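Amine oxidase domain-containing protein (Pyrococcus furiosus, PDB 3NRN) probably acts as an oxidoreductase of the flavin-containing amine oxidase family and binds adenosine monophosphate in a Rossmann-type nucleotide pocket. Local coordinates at residues A235-N238 with E243-K246; V4-G9 with K210-I215. All coordinates share one frame; numbering follows the deposited sequence.

Contact 1 (A235-N238 with E243-K246); sequences AISN and ETVK. With AMP (adenosine monophosphate), chain B.
Ser237 and Thr244 join strand 234-237 to helix 241-248 across a strand-turn-helix unit, in which the strand of a Rossmann-type parallel sheet runs through a short connection into its own helix. The polar part of the contact is one short hydroxyl-to-hydroxyl hydrogen bond: Ser237 OG donates to Thr244 OG1 at 2.6 Å. Thr244 OG1 is also hydrogen-bonded to the carbonyl O of Gly240, one turn earlier, while Ser237 OG has a weak bond with Val239 N. The two buried hydroxyls are thus tied both to each other and to the backbone of the turn between them. Ser237 places OG for this by setting it opposite its backbone N (chi1 -176°).

The apolar part is small. The methyl of Thr244 lies alongside the serine, with Thr244 CG2 3.8 Å from Ser237 CB, and the threonine also touches Trp369 and Val376. On the sheet side, backbone hydrogen bonds hold Ile236 to Val4, and Ala235 and Ser237 to strand 374-376.

At the strand's end the chain reaches the nucleotide, where Asn238 O approaches C5' of AMP to 3.2 Å.

Contact 2 (V4-G9 with K210-I215); sequences VVVGAG and KEVVEI. With AMP (adenosine monophosphate), chain B.
Val6 and Val212 pack together beside an adenine that is read almost like a base pair by the backbone of one residue, yet no hydrogen bond joins the two segments themselves. Val212 N donates to N1 of AMP at 3.1 Å, and the N-H...acceptor angle is 163°. N6 of AMP donates in turn to Val212 O at 3.1 Å, with a corresponding angle of 167°. Two such bonds side by side hold the adenine against turning on Val212. Val6 comes from another direction: its CG1 sits above N1 of AMP at 3.8 Å, whereas Val212 CB and CG2 approach N1 from outside the ring.

Strand 2-6 leads into a glycine-rich turn, consistent with the GxGxxG turn of Rossmann-type nucleotide-binding folds, with Gly7 and Gly9 lining the AMP pocket. Between the segments the contact is wholly apolar. Val6 CG1 lies trans to the backbone N (chi1 178°), which turns it to N1 of AMP and Val212 while CG2 faces Ile215. Val6 CG1 meets Val212 CG2 at 3.8 Å, and Val6 CG2 reaches the end of Ile215, CD1, at 4.2 Å. Ile215 also rests on Leu247 and Ile248 of helix 241-248. Between Val212 and Ile215, Val213 and Glu214 together stand opposite the single residue Tyr223, a classic beta bulge.

Gly7 takes a positive phi, and its bare CA lies 3.2 Å from the ribose O4' of AMP. Gly9, the N-cap of helix 10-21, passes 3.7 Å from O5' of AMP with its CA.

Both contacts are buried; their centres are about 8 Å apart, and each includes one of two neighbouring strands of the same parallel sheet. Strand 2-6 and strand 234-237 are joined by probable hydrogen bonds, Ile236 O to Val6 N at 2.8 Å and Asn238 N to Val6 O at 2.9 Å. Contact 1 is local in sequence and polar, fastening a strand to the helix that follows it. Contact 2 brings together segments some 200 residues apart through methyl groups, bridging the parallel sheet and the small antiparallel sheet. Each borders AMP: contact 2 spans it from the adenine to the 5' oxygen, while contact 1 approaches it through Asn238 O at C5'.

Contact 1 (A235-N238 with E243-K246)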
# COMPACT_ATOMS: atom_id res chain seq x y z
N ALA A 235 -22.17 -6.08 -1.53
CA ALA A 235 -21.58 -4.81 -1.94
C ALA A 235 -20.17 -4.74 -1.38
O ALA A 235 -19.95 -5.00 -0.19
CB ALA A 235 -22.42 -3.64 -1.42
N ILE A 236 -19.20 -4.40 -2.23
CA ILE A 236 -17.81 -4.27 -1.81
C ILE A 236 -17.41 -2.81 -1.90
O ILE A 236 -17.33 -2.24 -2.99
CB ILE A 236 -16.85 -5.09 -2.71
CG1 ILE A 236 -17.21 -6.57 -2.66
CG2 ILE A 236 -15.40 -4.85 -2.27
CD1 ILE A 236 -17.21 -7.18 -1.28
N SER A 237 -17.15 -2.19 -0.75
CA SER A 237 -16.75 -0.79 -0.74
C SER A 237 -15.24 -0.62 -0.71
O SER A 237 -14.55 -1.18 0.15
CB SER A 237 -17.37 -0.07 0.46
OG SER A 237 -17.06 1.31 0.42
N ASN A 238 -14.71 0.15 -1.66
CA ASN A 238 -13.28 0.40 -1.73
C ASN A 238 -13.06 1.89 -1.46
O ASN A 238 -12.07 2.48 -1.90
CB ASN A 238 -12.77 0.02 -3.13
CG ASN A 238 -11.26 0.12 -3.27
OD1 ASN A 238 -10.50 -0.09 -2.31
ND2 ASN A 238 -10.82 0.42 -4.47
N GLU A 243 -16.24 6.98 4.82
CA GLU A 243 -17.16 7.28 3.73
C GLU A 243 -18.24 6.19 3.60
O GLU A 243 -19.40 6.49 3.34
CB GLU A 243 -16.40 7.41 2.41
CG GLU A 243 -17.23 7.92 1.25
CD GLU A 243 -17.87 9.28 1.53
OE1 GLU A 243 -17.18 10.16 2.10
OE2 GLU A 243 -19.05 9.47 1.17
N THR A 244 -17.84 4.94 3.78
CA THR A 244 -18.79 3.83 3.67
C THR A 244 -19.87 3.93 4.75
O THR A 244 -21.03 3.63 4.49
CB THR A 244 -18.06 2.48 3.76
OG1 THR A 244 -17.07 2.41 2.73
CG2 THR A 244 -19.03 1.34 3.57
N VAL A 245 -19.49 4.36 5.95
CA VAL A 245 -20.44 4.54 7.04
C VAL A 245 -21.44 5.62 6.60
O VAL A 245 -22.65 5.49 6.79
CB VAL A 245 -19.72 4.98 8.35
CG1 VAL A 245 -20.72 5.56 9.34
CG2 VAL A 245 -19.01 3.79 8.97
N LYS A 246 -20.93 6.69 6.00
CA LYS A 246 -21.77 7.78 5.52
C LYS A 246 -22.74 7.34 4.40
O LYS A 246 -23.89 7.78 4.36
CB LYS A 246 -20.91 8.94 5.01
CG LYS A 246 -21.71 10.06 4.36
CD LYS A 246 -20.81 11.07 3.67
CE LYS A 246 -21.64 12.16 3.00
NZ LYS A 246 -20.79 13.15 2.28
P AMP B . -8.38 4.16 -3.74
O1P AMP B . -8.92 2.90 -3.08
O2P AMP B . -8.45 5.31 -2.73
O3P AMP B . -7.12 3.98 -4.48
O5' AMP B . -9.59 4.44 -4.75
C5' AMP B . -10.94 4.37 -4.28
C4' AMP B . -11.75 4.74 -5.51
O4' AMP B . -13.09 5.11 -5.17
C3' AMP B . -11.17 5.90 -6.31
O3' AMP B . -11.03 5.37 -7.64
C2' AMP B . -12.27 6.98 -6.19
O2' AMP B . -12.42 7.86 -7.33
C1' AMP B . -13.50 6.10 -6.05
N9 AMP B . -14.62 6.71 -5.29
C8 AMP B . -14.54 7.47 -4.16
N7 AMP B . -15.80 7.75 -3.72
C5 AMP B . -16.66 7.11 -4.52
C6 AMP B . -18.13 7.02 -4.58
N6 AMP B . -18.86 7.69 -3.65
N1 AMP B . -18.65 6.25 -5.57
C2 AMP B . -17.85 5.56 -6.46
N3 AMP B . -16.49 5.65 -6.50
C4 AMP B . -15.89 6.41 -5.56

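Contact 2 (V4-G9 with K210-I215)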
# COMPACT_ATOMS: atom_id res chain seq x y z
N VAL A 4 -21.87 -5.55 -6.31
CA VAL A 4 -21.64 -4.17 -6.73
C VAL A 4 -20.40 -3.66 -6.00
O VAL A 4 -20.34 -3.68 -4.77
CB VAL A 4 -22.84 -3.24 -6.37
CG1 VAL A 4 -22.51 -1.81 -6.78
CG2 VAL A 4 -24.11 -3.71 -7.08
N VAL A 5 -19.42 -3.19 -6.76
CA VAL A 5 -18.19 -2.66 -6.18
C VAL A 5 -18.23 -1.14 -6.21
O VAL A 5 -18.44 -0.54 -7.26
CB VAL A 5 -16.97 -3.16 -6.98
CG1 VAL A 5 -15.69 -2.58 -6.38
CG2 VAL A 5 -16.94 -4.69 -6.96
N VAL A 6 -18.05 -0.52 -5.05
CA VAL A 6 -18.06 0.93 -4.98
C VAL A 6 -16.64 1.46 -4.94
O VAL A 6 -15.96 1.36 -3.92
CB VAL A 6 -18.83 1.45 -3.73
CG1 VAL A 6 -18.78 2.97 -3.66
CG2 VAL A 6 -20.27 0.99 -3.78
N GLY A 7 -16.20 2.03 -6.05
CA GLY A 7 -14.85 2.57 -6.13
C GLY A 7 -13.96 1.63 -6.90
O GLY A 7 -13.90 0.43 -6.60
N ALA A 8 -13.26 2.15 -7.90
CA ALA A 8 -12.37 1.32 -8.71
C ALA A 8 -10.90 1.46 -8.34
O ALA A 8 -10.05 1.75 -9.19
CB ALA A 8 -12.57 1.62 -10.18
N GLY A 9 -10.60 1.25 -7.06
CA GLY A 9 -9.22 1.32 -6.62
C GLY A 9 -8.67 -0.10 -6.69
O GLY A 9 -9.37 -1.02 -7.14
N LYS A 210 -19.76 7.47 -12.14
CA LYS A 210 -20.92 6.99 -11.39
C LYS A 210 -20.58 7.19 -9.92
O LYS A 210 -19.84 6.39 -9.33
CB LYS A 210 -21.18 5.51 -11.67
CG LYS A 210 -21.62 5.22 -13.08
CD LYS A 210 -22.93 5.91 -13.40
CE LYS A 210 -23.22 5.85 -14.89
NZ LYS A 210 -24.36 6.73 -15.26
N GLU A 211 -21.10 8.26 -9.34
CA GLU A 211 -20.83 8.56 -7.94
C GLU A 211 -21.91 7.96 -7.07
O GLU A 211 -23.07 8.35 -7.15
CB GLU A 211 -20.80 10.07 -7.72
CG GLU A 211 -20.44 10.46 -6.31
CD GLU A 211 -20.68 11.93 -6.04
OE1 GLU A 211 -20.51 12.73 -6.98
OE2 GLU A 211 -21.02 12.28 -4.89
N VAL A 212 -21.54 7.01 -6.22
CA VAL A 212 -22.51 6.40 -5.33
C VAL A 212 -22.84 7.37 -4.21
O VAL A 212 -21.95 7.99 -3.62
CB VAL A 212 -21.97 5.08 -4.72
CG1 VAL A 212 -22.99 4.50 -3.74
CG2 VAL A 212 -21.67 4.10 -5.83
N VAL A 213 -24.13 7.53 -3.91
CA VAL A 213 -24.54 8.44 -2.85
C VAL A 213 -25.29 7.70 -1.74
O VAL A 213 -25.57 8.26 -0.69
CB VAL A 213 -25.45 9.57 -3.39
CG1 VAL A 213 -24.71 10.34 -4.48
CG2 VAL A 213 -26.74 9.01 -3.92
N GLU A 214 -25.59 6.43 -1.97
CA GLU A 214 -26.32 5.67 -0.98
C GLU A 214 -26.21 4.18 -1.18
O GLU A 214 -26.45 3.67 -2.27
CB GLU A 214 -27.80 6.06 -1.03
CG GLU A 214 -28.64 5.50 0.11
CD GLU A 214 -30.13 5.68 -0.13
OE1 GLU A 214 -30.52 6.74 -0.68
OE2 GLU A 214 -30.92 4.78 0.24
N ILE A 215 -25.84 3.48 -0.11
CA ILE A 215 -25.77 2.02 -0.15
C ILE A 215 -26.89 1.66 0.82
O ILE A 215 -26.71 1.70 2.03
CB ILE A 215 -24.43 1.47 0.39
CG1 ILE A 215 -23.27 1.99 -0.46
CG2 ILE A 215 -24.44 -0.05 0.37
CD1 ILE A 215 -21.88 1.56 0.02
P AMP B . -8.38 4.16 -3.74
O1P AMP B . -8.92 2.90 -3.08
O2P AMP B . -8.45 5.31 -2.73
O3P AMP B . -7.12 3.98 -4.48
O5' AMP B . -9.59 4.44 -4.75
C5' AMP B . -10.94 4.37 -4.28
C4' AMP B . -11.75 4.74 -5.51
O4' AMP B . -13.09 5.11 -5.17
C3' AMP B . -11.17 5.90 -6.31
O3' AMP B . -11.03 5.37 -7.64
C2' AMP B . -12.27 6.98 -6.19
O2' AMP B . -12.42 7.86 -7.33
C1' AMP B . -13.50 6.10 -6.05
N9 AMP B . -14.62 6.71 -5.29
C8 AMP B . -14.54 7.47 -4.16
N7 AMP B . -15.80 7.75 -3.72
C5 AMP B . -16.66 7.11 -4.52
C6 AMP B . -18.13 7.02 -4.58
N6 AMP B . -18.86 7.69 -3.65
N1 AMP B . -18.65 6.25 -5.57
C2 AMP B . -17.85 5.56 -6.46
N3 AMP B . -16.49 5.65 -6.50
C4 AMP B . -15.89 6.41 -5.56